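Local atomic coordinates of SnoaL-like domain-containing protein (Xanthomonas campestris pv. campestris, PDB entry 3G8Z), a protein that is of unknown function but has a cystatin-like fold and belongs to the SnoaL-like family, whose name comes from a polyketide cyclase. Residues A[50-55]-A[60-65]; A[82-87]-A[143-148]; A[121-124]-A[129-132]. All blocks are in the same frame, centred on the assembly; numbering follows the deposited sequence.

Contact 1: A[50-55]-A[60-65]. With GOL (glycerol), chain D.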
loop_
_atom_site.group_PDB
_atom_site.type_symbol
_atom_site.label_atom_id
_atom_site.label_comp_id
_atom_site.label_asym_id
_atom_site.label_seq_id
_atom_site.Cartn_x
_atom_site.Cartn_y
_atom_site.Cartn_z
ATOM N N ILE A 50 -2.491 6.764 14.754
ATOM C CA ILE A 50 -3.058 7.661 13.751
ATOM C C ILE A 50 -3.726 6.805 12.688
ATOM O O ILE A 50 -3.085 5.997 12.048
ATOM C CB ILE A 50 -1.981 8.516 13.065
ATOM C CG1 ILE A 50 -1.207 9.350 14.092
ATOM C CG2 ILE A 50 -2.628 9.419 12.019
ATOM C CD1 ILE A 50 0.115 9.918 13.546
ATOM N N TRP A 51 -5.029 6.971 12.524
ATOM C CA TRP A 51 -5.813 6.078 11.670
ATOM C C TRP A 51 -6.455 6.857 10.517
ATOM O O TRP A 51 -7.307 7.723 10.753
ATOM C CB TRP A 51 -6.888 5.436 12.539
ATOM C CG TRP A 51 -7.718 4.431 11.864
ATOM C CD1 TRP A 51 -8.680 4.659 10.927
ATOM C CD2 TRP A 51 -7.687 3.020 12.076
ATOM N NE1 TRP A 51 -9.249 3.470 10.529
ATOM C CE2 TRP A 51 -8.656 2.448 11.224
ATOM C CE3 TRP A 51 -6.946 2.185 12.912
ATOM C CZ2 TRP A 51 -8.907 1.075 11.199
ATOM C CZ3 TRP A 51 -7.203 0.822 12.879
ATOM C CH2 TRP A 51 -8.163 0.285 12.029
ATOM N N HIS A 52 -6.025 6.586 9.284
ATOM C CA HIS A 52 -6.548 7.301 8.104
ATOM C C HIS A 52 -7.591 6.452 7.365
ATOM O O HIS A 52 -7.262 5.434 6.749
ATOM C CB HIS A 52 -5.439 7.664 7.111
ATOM C CG HIS A 52 -4.246 8.331 7.724
ATOM N ND1 HIS A 52 -4.217 9.675 8.020
ATOM C CD2 HIS A 52 -3.017 7.854 8.022
ATOM C CE1 HIS A 52 -3.031 9.990 8.516
ATOM N NE2 HIS A 52 -2.271 8.906 8.498
ATOM N N GLN A 53 -8.843 6.869 7.432
ATOM C CA GLN A 53 -9.923 6.148 6.793
ATOM C C GLN A 53 -10.363 6.950 5.579
ATOM O O GLN A 53 -10.793 8.108 5.711
ATOM C CB GLN A 53 -11.072 5.991 7.791
ATOM C CG GLN A 53 -12.235 5.120 7.311
ATOM C CD GLN A 53 -12.029 3.625 7.527
ATOM O OE1 GLN A 53 -11.501 3.193 8.554
ATOM N NE2 GLN A 53 -12.454 2.831 6.556
ATOM N N PRO A 54 -10.257 6.352 4.389
ATOM C CA PRO A 54 -10.544 7.041 3.153
ATOM C C PRO A 54 -12.023 7.271 2.916
ATOM O O PRO A 54 -12.874 6.737 3.627
ATOM C CB PRO A 54 -9.994 6.081 2.100
ATOM C CG PRO A 54 -10.141 4.770 2.698
ATOM C CD PRO A 54 -9.875 4.954 4.152
ATOM N N GLY A 55 -12.319 8.121 1.952
ATOM C CA GLY A 55 -13.651 8.194 1.411
ATOM C C GLY A 55 -14.478 9.346 1.921
ATOM O O GLY A 55 -13.970 10.351 2.406
ATOM N N SER A 60 -15.043 8.495 7.690
ATOM C CA SER A 60 -13.927 8.901 6.875
ATOM C C SER A 60 -13.138 9.983 7.605
ATOM O O SER A 60 -13.691 10.728 8.419
ATOM C CB SER A 60 -14.410 9.453 5.531
ATOM O OG SER A 60 -14.920 8.422 4.707
ATOM N N GLY A 61 -11.853 10.068 7.295
ATOM C CA GLY A 61 -10.994 11.078 7.885
ATOM C C GLY A 61 -9.856 10.487 8.671
ATOM O O GLY A 61 -9.692 9.272 8.718
ATOM N N THR A 62 -9.070 11.355 9.290
ATOM C CA THR A 62 -7.970 10.902 10.121
ATOM C C THR A 62 -8.380 10.974 11.580
ATOM O O THR A 62 -8.897 11.989 12.046
ATOM C CB THR A 62 -6.694 11.714 9.855
ATOM O OG1 THR A 62 -6.306 11.506 8.496
ATOM C CG2 THR A 62 -5.566 11.245 10.748
ATOM N N HIS A 63 -8.181 9.877 12.287
ATOM C CA HIS A 63 -8.547 9.779 13.684
ATOM C C HIS A 63 -7.291 9.486 14.476
ATOM O O HIS A 63 -6.437 8.751 14.012
ATOM C CB HIS A 63 -9.559 8.665 13.847
ATOM C CG HIS A 63 -10.662 8.743 12.845
ATOM N ND1 HIS A 63 -11.684 9.661 12.945
ATOM C CD2 HIS A 63 -10.882 8.050 11.704
ATOM C CE1 HIS A 63 -12.502 9.513 11.914
ATOM N NE2 HIS A 63 -12.036 8.542 11.147
ATOM N N ARG A 64 -7.194 10.043 15.674
ATOM C CA ARG A 64 -5.991 9.910 16.478
ATOM C C ARG A 64 -6.321 9.418 17.878
ATOM O O ARG A 64 -7.187 9.974 18.556
ATOM C CB ARG A 64 -5.278 11.254 16.572
ATOM C CG ARG A 64 -4.006 11.221 17.396
ATOM C CD ARG A 64 -2.834 10.812 16.563
ATOM N NE ARG A 64 -1.554 11.011 17.237
ATOM C CZ ARG A 64 -0.598 11.844 16.829
ATOM N NH1 ARG A 64 -0.756 12.603 15.749
ATOM N NH2 ARG A 64 0.533 11.923 17.516
ATOM N N GLY A 65 -5.614 8.382 18.309
ATOM C CA GLY A 65 -5.792 7.836 19.625
ATOM C C GLY A 65 -6.828 6.742 19.680
ATOM O O GLY A 65 -7.873 6.847 19.055
HETATM C C1 GOL D . -8.836 11.043 4.993
HETATM O O1 GOL D . -9.975 10.469 4.386
HETATM C C2 GOL D . -7.574 10.416 4.422
HETATM O O2 GOL D . -6.456 10.840 5.163
HETATM C C3 GOL D . -7.655 8.895 4.470
HETATM O O3 GOL D . -6.402 8.361 4.107
#

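Contact 2: A[82-87]-A[143-148]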
loop_
_atom_site.group_PDB
_atom_site.type_symbol
_atom_site.label_atom_id
_atom_site.label_comp_id
_atom_site.label_asym_id
_atom_site.label_seq_id
_atom_site.Cartn_x
_atom_site.Cartn_y
_atom_site.Cartn_z
ATOM N N GLY A 82 -22.154 -6.270 12.368
ATOM C CA GLY A 82 -21.060 -7.199 12.581
ATOM C C GLY A 82 -20.553 -7.913 11.348
ATOM O O GLY A 82 -19.794 -8.894 11.461
ATOM N N THR A 83 -20.950 -7.461 10.167
ATOM C CA THR A 83 -20.625 -8.205 8.944
ATOM C C THR A 83 -19.380 -7.697 8.223
ATOM O O THR A 83 -18.855 -8.386 7.345
ATOM C CB THR A 83 -21.793 -8.172 7.924
ATOM O OG1 THR A 83 -21.940 -6.835 7.401
ATOM C CG2 THR A 83 -23.086 -8.646 8.583
ATOM N N PHE A 84 -18.905 -6.497 8.543
ATOM C CA PHE A 84 -17.695 -6.032 7.880
ATOM C C PHE A 84 -16.532 -6.935 8.218
ATOM O O PHE A 84 -16.263 -7.200 9.389
ATOM C CB PHE A 84 -17.341 -4.601 8.221
ATOM C CG PHE A 84 -16.100 -4.139 7.535
ATOM C CD1 PHE A 84 -16.148 -3.730 6.218
ATOM C CD2 PHE A 84 -14.891 -4.183 8.174
ATOM C CE1 PHE A 84 -15.004 -3.330 5.559
ATOM C CE2 PHE A 84 -13.731 -3.780 7.502
ATOM C CZ PHE A 84 -13.808 -3.367 6.195
ATOM N N ALA A 85 -15.856 -7.426 7.184
ATOM C CA ALA A 85 -14.813 -8.423 7.367
ATOM C C ALA A 85 -13.698 -8.321 6.341
ATOM O O ALA A 85 -13.907 -7.939 5.186
ATOM C CB ALA A 85 -15.410 -9.799 7.328
ATOM N N ILE A 86 -12.499 -8.656 6.799
ATOM C CA ILE A 86 -11.408 -8.961 5.902
ATOM C C ILE A 86 -11.594 -10.423 5.549
ATOM O O ILE A 86 -11.234 -11.323 6.323
ATOM C CB ILE A 86 -10.048 -8.692 6.555
ATOM C CG1 ILE A 86 -9.954 -7.217 6.957
ATOM C CG2 ILE A 86 -8.930 -9.053 5.596
ATOM C CD1 ILE A 86 -8.643 -6.814 7.642
ATOM N N SER A 87 -12.210 -10.661 4.398
ATOM C CA SER A 87 -12.608 -12.005 4.012
ATOM C C SER A 87 -11.431 -12.827 3.529
ATOM O O SER A 87 -11.471 -14.066 3.574
ATOM C CB SER A 87 -13.719 -11.952 2.947
ATOM O OG SER A 87 -13.457 -10.966 1.974
ATOM N N ASP A 143 -18.308 3.799 0.609
ATOM C CA ASP A 143 -18.960 4.981 1.143
ATOM C C ASP A 143 -20.443 4.710 1.416
ATOM O O ASP A 143 -20.977 5.125 2.440
ATOM C CB ASP A 143 -18.878 6.140 0.167
ATOM C CG ASP A 143 -17.522 6.806 0.119
ATOM O OD1 ASP A 143 -16.641 6.515 0.938
ATOM O OD2 ASP A 143 -17.350 7.657 -0.779
ATOM N N ALA A 144 -21.101 4.034 0.484
ATOM C CA ALA A 144 -22.527 3.729 0.631
ATOM C C ALA A 144 -22.735 2.722 1.768
ATOM O O ALA A 144 -23.698 2.820 2.534
ATOM C CB ALA A 144 -23.102 3.197 -0.667
ATOM N N PHE A 145 -21.825 1.757 1.868
ATOM C CA PHE A 145 -21.888 0.739 2.904
ATOM C C PHE A 145 -21.927 1.382 4.300
ATOM O O PHE A 145 -22.772 1.047 5.155
ATOM C CB PHE A 145 -20.680 -0.188 2.752
ATOM C CG PHE A 145 -20.584 -1.285 3.783
ATOM C CD1 PHE A 145 -21.315 -2.455 3.647
ATOM C CD2 PHE A 145 -19.700 -1.183 4.854
ATOM C CE1 PHE A 145 -21.204 -3.468 4.569
ATOM C CE2 PHE A 145 -19.599 -2.194 5.783
ATOM C CZ PHE A 145 -20.365 -3.347 5.639
ATOM N N TRP A 146 -21.002 2.287 4.553
ATOM C CA TRP A 146 -20.879 2.863 5.879
ATOM C C TRP A 146 -21.950 3.890 6.109
ATOM O O TRP A 146 -22.463 4.036 7.211
ATOM C CB TRP A 146 -19.486 3.464 6.082
ATOM C CG TRP A 146 -18.382 2.424 6.163
ATOM C CD1 TRP A 146 -17.273 2.343 5.373
ATOM C CD2 TRP A 146 -18.267 1.359 7.111
ATOM N NE1 TRP A 146 -16.504 1.291 5.746
ATOM C CE2 TRP A 146 -17.080 0.677 6.824
ATOM C CE3 TRP A 146 -19.063 0.898 8.157
ATOM C CZ2 TRP A 146 -16.676 -0.433 7.531
ATOM C CZ3 TRP A 146 -18.639 -0.206 8.864
ATOM C CH2 TRP A 146 -17.463 -0.849 8.552
ATOM N N GLY A 147 -22.270 4.624 5.061
ATOM C CA GLY A 147 -23.322 5.590 5.108
ATOM C C GLY A 147 -22.937 6.878 5.771
ATOM O O GLY A 147 -21.806 7.098 6.203
ATOM N N ARG A 148 -23.932 7.743 5.821
ATOM C CA ARG A 148 -23.854 8.985 6.549
ATOM C C ARG A 148 -24.609 8.805 7.844
ATOM O O ARG A 148 -24.335 9.542 8.788
ATOM C CB ARG A 148 -24.525 10.089 5.740
ATOM C CG ARG A 148 -23.949 10.285 4.373
ATOM C CD ARG A 148 -22.614 10.980 4.472
ATOM N NE ARG A 148 -22.503 12.065 3.505
ATOM C CZ ARG A 148 -23.174 13.215 3.571
ATOM N NH1 ARG A 148 -24.027 13.461 4.560
ATOM N NH2 ARG A 148 -22.995 14.126 2.635
ATOM O OXT ARG A 148 -25.534 7.962 7.956
#

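Contact 3: A[121-124]-A[129-132]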
loop_
_atom_site.group_PDB
_atom_site.type_symbol
_atom_site.label_atom_id
_atom_site.label_comp_id
_atom_site.label_asym_id
_atom_site.label_seq_id
_atom_site.Cartn_x
_atom_site.Cartn_y
_atom_site.Cartn_z
ATOM N N LEU A 121 -2.320 -0.389 4.998
ATOM C CA LEU A 121 -0.943 0.005 5.245
ATOM C C LEU A 121 -0.772 0.258 6.738
ATOM O O LEU A 121 -1.480 1.080 7.309
ATOM C CB LEU A 121 -0.551 1.258 4.445
ATOM C CG LEU A 121 0.204 1.059 3.111
ATOM C CD1 LEU A 121 1.590 0.493 3.349
ATOM C CD2 LEU A 121 -0.574 0.144 2.190
ATOM N N LEU A 122 0.161 -0.460 7.364
ATOM C CA LEU A 122 0.429 -0.312 8.792
ATOM C C LEU A 122 1.844 0.166 8.984
ATOM O O LEU A 122 2.767 -0.367 8.344
ATOM C CB LEU A 122 0.291 -1.650 9.539
ATOM C CG LEU A 122 -0.986 -2.468 9.313
ATOM C CD1 LEU A 122 -0.929 -3.771 10.120
ATOM C CD2 LEU A 122 -2.218 -1.676 9.648
ATOM N N ARG A 123 2.025 1.141 9.862
ATOM C CA ARG A 123 3.350 1.538 10.292
ATOM C C ARG A 123 3.553 0.981 11.687
ATOM O O ARG A 123 2.717 1.170 12.543
ATOM C CB ARG A 123 3.516 3.052 10.319
ATOM C CG ARG A 123 4.957 3.447 10.585
ATOM C CD ARG A 123 5.275 4.903 10.227
ATOM N NE ARG A 123 4.380 5.863 10.831
ATOM C CZ ARG A 123 4.575 6.471 12.008
ATOM N NH1 ARG A 123 5.637 6.215 12.760
ATOM N NH2 ARG A 123 3.687 7.346 12.447
ATOM N N ILE A 124 4.638 0.250 11.887
ATOM C CA ILE A 124 4.837 -0.508 13.117
ATOM C C ILE A 124 6.148 -0.092 13.730
ATOM O O ILE A 124 7.152 -0.010 13.046
ATOM C CB ILE A 124 4.819 -2.009 12.837
ATOM C CG1 ILE A 124 3.399 -2.405 12.403
ATOM C CG2 ILE A 124 5.329 -2.808 14.048
ATOM C CD1 ILE A 124 3.329 -3.671 11.538
ATOM N N ILE A 129 1.386 -1.075 16.304
ATOM C CA ILE A 129 0.880 -0.355 15.142
ATOM C C ILE A 129 0.601 1.111 15.507
ATOM O O ILE A 129 -0.322 1.419 16.289
ATOM C CB ILE A 129 -0.403 -1.006 14.631
ATOM C CG1 ILE A 129 -0.081 -2.415 14.124
ATOM C CG2 ILE A 129 -1.019 -0.183 13.543
ATOM C CD1 ILE A 129 -1.290 -3.310 14.071
ATOM N N VAL A 130 1.399 2.004 14.933
ATOM C CA VAL A 130 1.356 3.427 15.281
ATOM C C VAL A 130 0.588 4.234 14.242
ATOM O O VAL A 130 0.090 5.330 14.526
ATOM C CB VAL A 130 2.779 4.033 15.518
ATOM C CG1 VAL A 130 3.424 3.417 16.755
ATOM C CG2 VAL A 130 3.697 3.875 14.314
ATOM N N GLU A 131 0.434 3.680 13.048
ATOM C CA GLU A 131 -0.297 4.376 12.014
ATOM C C GLU A 131 -0.960 3.390 11.089
ATOM O O GLU A 131 -0.390 2.352 10.766
ATOM C CB GLU A 131 0.635 5.298 11.234
ATOM C CG GLU A 131 -0.091 6.295 10.350
ATOM C CD GLU A 131 0.808 7.374 9.754
ATOM O OE1 GLU A 131 2.053 7.340 9.941
ATOM O OE2 GLU A 131 0.250 8.257 9.056
ATOM N N VAL A 132 -2.162 3.734 10.644
ATOM C CA VAL A 132 -2.950 2.881 9.771
ATOM C C VAL A 132 -3.469 3.750 8.623
ATOM O O VAL A 132 -3.995 4.850 8.869
ATOM C CB VAL A 132 -4.134 2.258 10.542
ATOM C CG1 VAL A 132 -5.084 1.524 9.603
ATOM C CG2 VAL A 132 -3.623 1.299 11.670
#

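Contact 1: A[50-55]-A[60-65]
His52 and Thr62 stand side by side on one face of a two-stranded antiparallel hairpin, strands 49-53 and 61-64, which forms one margin of the mixed sheet of this cystatin-like (SnoaL-like) fold. In this non-hydrogen-bonded pair the side chains add a polar link: His52 ND1 lies 2.8 Å from Thr62 OG1, the hydroxyl sitting in the plane of the imidazole at its edge, and either atom could be the donor. The methyl Thr62 CG2 lies close to the same ring, 3.6 Å from His52 CE1. The other ring nitrogen, His52 NE2, is hydrogen-bonded to Glu131, so the imidazole is held from two of its corners. Farther along this face Ile50 CD1 sits over one face of the Arg64 guanidinium, offset toward its rim, in the conformer described; a second conformer of Arg64 leaves this packing less certain.

On the other face, Trp51 and His63 are a hydrogen-bonded pair whose side chains cross obliquely, Trp51 CD1 coming to 4.1 Å from His63 CD2. With CG anti to the backbone N (chi1 -176°), the indole of Trp51 is laid against Val69 and Met72 of helix 66-79, and its NE1 points at Gln53 OE1, 3.0 Å away and in the ring plane, in an almost straight bond of 177°. His63 NE2 is hydrogen-bonded to Phe59 O within the turn, where Ser60 OG also donates to Pro54 O. A glycerol, probably from the crystallisation liquor, lies on the His52 and Thr62 face; it is hydrogen-bonded to Ser95 OG of the second subunit, and its O1 donates to Gln53 O at 2.8 Å.

Contact 2: A[82-87]-A[143-148]
Phe84 meets Phe145 and Trp146 in a cluster of three aromatic side chains that joins the approach to strand 85-95 to the end of the C-terminal helix 139-146. The aromatic contacts dominate. Trp146 CZ2 lies over one face of the Phe84 ring, offset toward its rim and 3.6 Å from Phe84 CD1. The phenyl ring and the six-membered ring of the indole are inclined at 47°, with centroids 5.0 Å apart, an oblique pairing. Phe84 CG stands anti to the backbone N (chi1 -180°), which carries the ring across to the helix.

Apolar packing completes the cluster. Phe145 CE2 approaches Phe84 CD1 at 3.8 Å, and within the helix Phe145 CD2 sits over the centre of the Trp146 ring. Leu114 of strand 112-125 touches both phenylalanines, while His57 and Phe59 add further rings around Trp146.

No hydrogen bond crosses between the two segments, and the polar groups at the margins are served by other residues. Thr83 OG1 lies at the edge of the Phe145 ring, 4.2 Å from Phe145 CZ, but its hydrogen bonds go to Ser80 O and Gln108 N; Trp146 NE1 is bonded to Glu142. The cluster thus packs the C-terminal helix 139-146 against the sheet of the alpha+beta, cystatin-like fold of a SnoaL-like protein.

Contact 3: A[121-124]-A[129-132]
Arg123 reaches across a beta hairpin, strands 112-125 and 128-136, at a classic beta bulge in which Val130 and Glu131 both face it. Its CB lies 3.8 Å from Glu131 CB, and CG passes Val130 CG2. The chain runs extended to CD and then bends at chi3 (53°), turning NE toward the carboxylate, where Arg123 NE meets Glu131 OE1 at 2.9 Å on the anti lone pair of that oxygen. Arg123 NH2 donates to the same OE1 from above the carboxylate plane, so one oxygen takes both bonds of this side-on salt bridge, and the guanidinium and carboxylate planes stand 89° apart; OE2 is left to His52. Val130 CG2 lies over one face of the guanidinium, 3.4 Å from Arg123 NH1, and NH1 forms a salt bridge with Glu125, a second carboxylate for the guanidinium.

The other face of the hairpin is apolar: Leu122 CD2 lies beside Val132 CG2, and the Ile124 and Ile129 side chains cross, CG1 against CG1, with Tyr29 of helix 22-35 covering Leu122 and Ile129. In the backbone the bulge leaves Arg123 O shared by two amides, Val130 N at 2.9 Å and, in a weak bond, Glu131 N at 3.4 Å.

How the contacts relate
The three contacts show how one sheet combines two local hairpins with a long-range packing of the C-terminal helix. Contacts 1 and 3, with centres 12 Å apart, are joined through neighbouring strands 49-53 and 128-136: His52 N lies 2.7 Å from Val132 O, and His52 NE2 is 2.7 Å from Glu131 OE2. Polar side chains thus run in sequence from Thr62 to Arg123. Contact 2, centred 15 Å from contact 1, touches it where Asp143 OD1 approaches Gly55 CA at 3.5 Å. Contacts 2 and 3 stay about 8 Å apart at their nearest atoms. Bound glycerol, probably from the crystallisation liquor, comes within about 4 Å of the Trp51 and Phe84 side chains and about 5 Å of Val132; whether this marks a functional pocket is unknown.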